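Local atomic coordinates of probable branched-chain amino acid ABC transporter, amino acid binding protein (Thermus thermophilus, PDB entry 3LKB), a protein that probably serves as the substrate-binding component of an ABC transporter for branched-chain amino acids, holding valine in a pocket of its periplasmic-binding-protein fold. Residues T124-S127 / E128-V131. The protein carries 2 engineered substitutions. Sequence-based numbering, arbitrary orientation.
Sequences TSYS and EQVV. With VAL (valine), chain C.
Q129 reaches back along the first turn of its helix to T124, its amide NE2 giving OG1 a nearly straight hydrogen bond of 3.1 Å. The hydroxyl lies close to the amide plane, only 6° out of it, and also bonds S254, while OE1 at the other end of the amide receives the backbone N of H231; both ends of the group are thus held and its flip state is fixed. A lysine in place of Q129, having no amide oxygen, would probably leave H231 N without its acceptor. S125 is the N-cap of helix 126-140: with OG swung between its own N and carbonyl carbon (chi1 67°), it accepts from E128 N at 3.1 Å, and Q129 N bonds to S125 O at 3.2 Å. E128 OE1 is tied to S125 N through one water, taking a bond of 2.7 Å from it, while OE2 forms a salt bridge with R379 and accepts from the backbone N of S375. Y126, a residue of the ligand pocket, runs alongside Q129, ring and amide planes 88° apart, with OE1 near the ring edge, 4.0 Å from CD1. At the opposite edge the bound valine brings its CG2 near the ring plane, 3.7 Å from Y126 CE2.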
ATOM      1  N   THR A 124     -24.314  -7.660  -1.206  1.00 12.84           N
ATOM      2  CA  THR A 124     -24.875  -7.733   0.143  1.00 13.25           C
ATOM      3  C   THR A 124     -24.158  -6.849   1.164  1.00 13.22           C
ATOM      4  O   THR A 124     -22.992  -6.483   0.985  1.00 14.60           O
ATOM      5  CB  THR A 124     -24.868  -9.172   0.680  1.00 14.00           C
ATOM      6  OG1 THR A 124     -23.508  -9.674   0.721  1.00 14.33           O
ATOM      7  CG2 THR A 124     -25.783 -10.055  -0.192  1.00 13.01           C
ATOM      8  N   SER A 125     -24.860  -6.510   2.241  1.00 12.69           N
ATOM      9  CA  SER A 125     -24.352  -5.555   3.211  1.00 11.64           C
ATOM     10  C   SER A 125     -23.535  -6.315   4.261  1.00 11.22           C
ATOM     11  O   SER A 125     -23.648  -7.552   4.345  1.00 10.38           O
ATOM     12  CB  SER A 125     -25.520  -4.816   3.853  1.00 11.84           C
ATOM     13  OG  SER A 125     -26.310  -5.685   4.659  1.00 11.92           O
ATOM     14  N   TYR A 126     -22.744  -5.580   5.046  1.00  9.77           N
ATOM     15  CA  TYR A 126     -22.022  -6.148   6.186  1.00 10.38           C
ATOM     16  C   TYR A 126     -22.990  -6.829   7.140  1.00  9.79           C
ATOM     17  O   TYR A 126     -22.712  -7.927   7.624  1.00  9.59           O
ATOM     18  CB  TYR A 126     -21.236  -5.070   6.987  1.00 10.23           C
ATOM     19  CG  TYR A 126     -20.212  -4.300   6.174  1.00 11.14           C
ATOM     20  CD1 TYR A 126     -19.332  -4.976   5.356  1.00 11.98           C
ATOM     21  CD2 TYR A 126     -20.127  -2.880   6.222  1.00 10.86           C
ATOM     22  CE1 TYR A 126     -18.413  -4.331   4.638  1.00 11.53           C
ATOM     23  CE2 TYR A 126     -19.195  -2.216   5.472  1.00  5.49           C
ATOM     24  CZ  TYR A 126     -18.346  -2.974   4.682  1.00  8.64           C
ATOM     25  OH  TYR A 126     -17.389  -2.459   3.892  1.00  7.68           O
ATOM     26  N   SER A 127     -24.099  -6.159   7.420  1.00  8.52           N
ATOM     27  CA  SER A 127     -25.167  -6.723   8.262  1.00  9.56           C
ATOM     28  C   SER A 127     -25.744  -8.077   7.816  1.00  9.89           C
ATOM     29  O   SER A 127     -25.806  -9.015   8.623  1.00 10.83           O
ATOM     30  CB  SER A 127     -26.309  -5.712   8.411  1.00  9.25           C
ATOM     31  OG  SER A 127     -25.821  -4.607   9.124  1.00  9.60           O
ATOM     32  N   GLU A 128     -26.150  -8.188   6.554  1.00  8.93           N
ATOM     33  CA  GLU A 128     -26.660  -9.470   6.057  1.00  9.45           C
ATOM     34  C   GLU A 128     -25.599 -10.565   6.213  1.00  8.72           C
ATOM     35  O   GLU A 128     -25.902 -11.668   6.654  1.00  9.73           O
ATOM     36  CB  GLU A 128     -27.109  -9.360   4.585  1.00  8.97           C
ATOM     37  CG  GLU A 128     -27.840 -10.586   4.065  1.00 14.30           C
ATOM     38  CD  GLU A 128     -28.836 -10.318   2.943  1.00 21.10           C
ATOM     39  OE1 GLU A 128     -28.839  -9.230   2.287  1.00 25.51           O
ATOM     40  OE2 GLU A 128     -29.655 -11.218   2.718  1.00 22.75           O
ATOM     41  N   GLN A 129     -24.373 -10.245   5.815  1.00  8.18           N
ATOM     42  CA  GLN A 129     -23.201 -11.114   5.934  1.00  7.20           C
ATOM     43  C   GLN A 129     -23.057 -11.597   7.360  1.00  6.55           C
ATOM     44  O   GLN A 129     -22.998 -12.791   7.602  1.00  6.77           O
ATOM     45  CB  GLN A 129     -21.908 -10.346   5.461  1.00  6.86           C
ATOM     46  CG  GLN A 129     -21.912 -10.110   3.956  1.00  5.98           C
ATOM     47  CD  GLN A 129     -20.892  -9.107   3.496  1.00 10.63           C
ATOM     48  OE1 GLN A 129     -19.908  -8.803   4.173  1.00 10.46           O
ATOM     49  NE2 GLN A 129     -21.141  -8.556   2.347  1.00 14.70           N
ATOM     50  N   VAL A 130     -23.005 -10.687   8.306  1.00  5.76           N
ATOM     51  CA  VAL A 130     -22.829 -11.027   9.680  1.00  6.29           C
ATOM     52  C   VAL A 130     -23.992 -11.855  10.259  1.00  7.17           C
ATOM     53  O   VAL A 130     -23.752 -12.824  10.896  1.00  6.91           O
ATOM     54  CB  VAL A 130     -22.473  -9.808  10.579  1.00  6.12           C
ATOM     55  CG1 VAL A 130     -22.693 -10.092  11.953  1.00  6.84           C
ATOM     56  CG2 VAL A 130     -21.136  -9.393  10.402  1.00  4.24           C
ATOM     57  N   VAL A 131     -25.221 -11.468   9.974  1.00  7.09           N
ATOM     58  CA  VAL A 131     -26.395 -12.232  10.298  1.00  7.26           C
ATOM     59  C   VAL A 131     -26.409 -13.613   9.611  1.00  8.31           C
ATOM     60  O   VAL A 131     -26.814 -14.562  10.179  1.00  8.39           O
ATOM     61  CB  VAL A 131     -27.703 -11.429  10.003  1.00 20.00           C
ATOM     62  CG1 VAL A 131     -28.890 -12.207  10.201  1.00 20.00           C
ATOM     63  CG2 VAL A 131     -27.753 -10.203  10.748  1.00 20.00           C
TER
HETATM   64  N   VAL C 393     -13.016  -1.004   4.347  1.00 17.73           N
HETATM   65  CA  VAL C 393     -14.431  -0.715   3.893  1.00 16.42           C
HETATM   66  C   VAL C 393     -14.526   0.003   2.592  1.00 18.37           C
HETATM   67  O   VAL C 393     -14.649  -0.720   1.627  1.00 21.88           O
HETATM   68  CB  VAL C 393     -15.221   0.131   4.865  1.00 15.87           C
HETATM   69  CG1 VAL C 393     -14.701   1.480   4.975  1.00 11.82           C
HETATM   70  CG2 VAL C 393     -16.541   0.192   4.405  1.00 12.79           C
HETATM   71  O   HOH W   1     -27.695  -6.741   2.464  1.00 10.87           O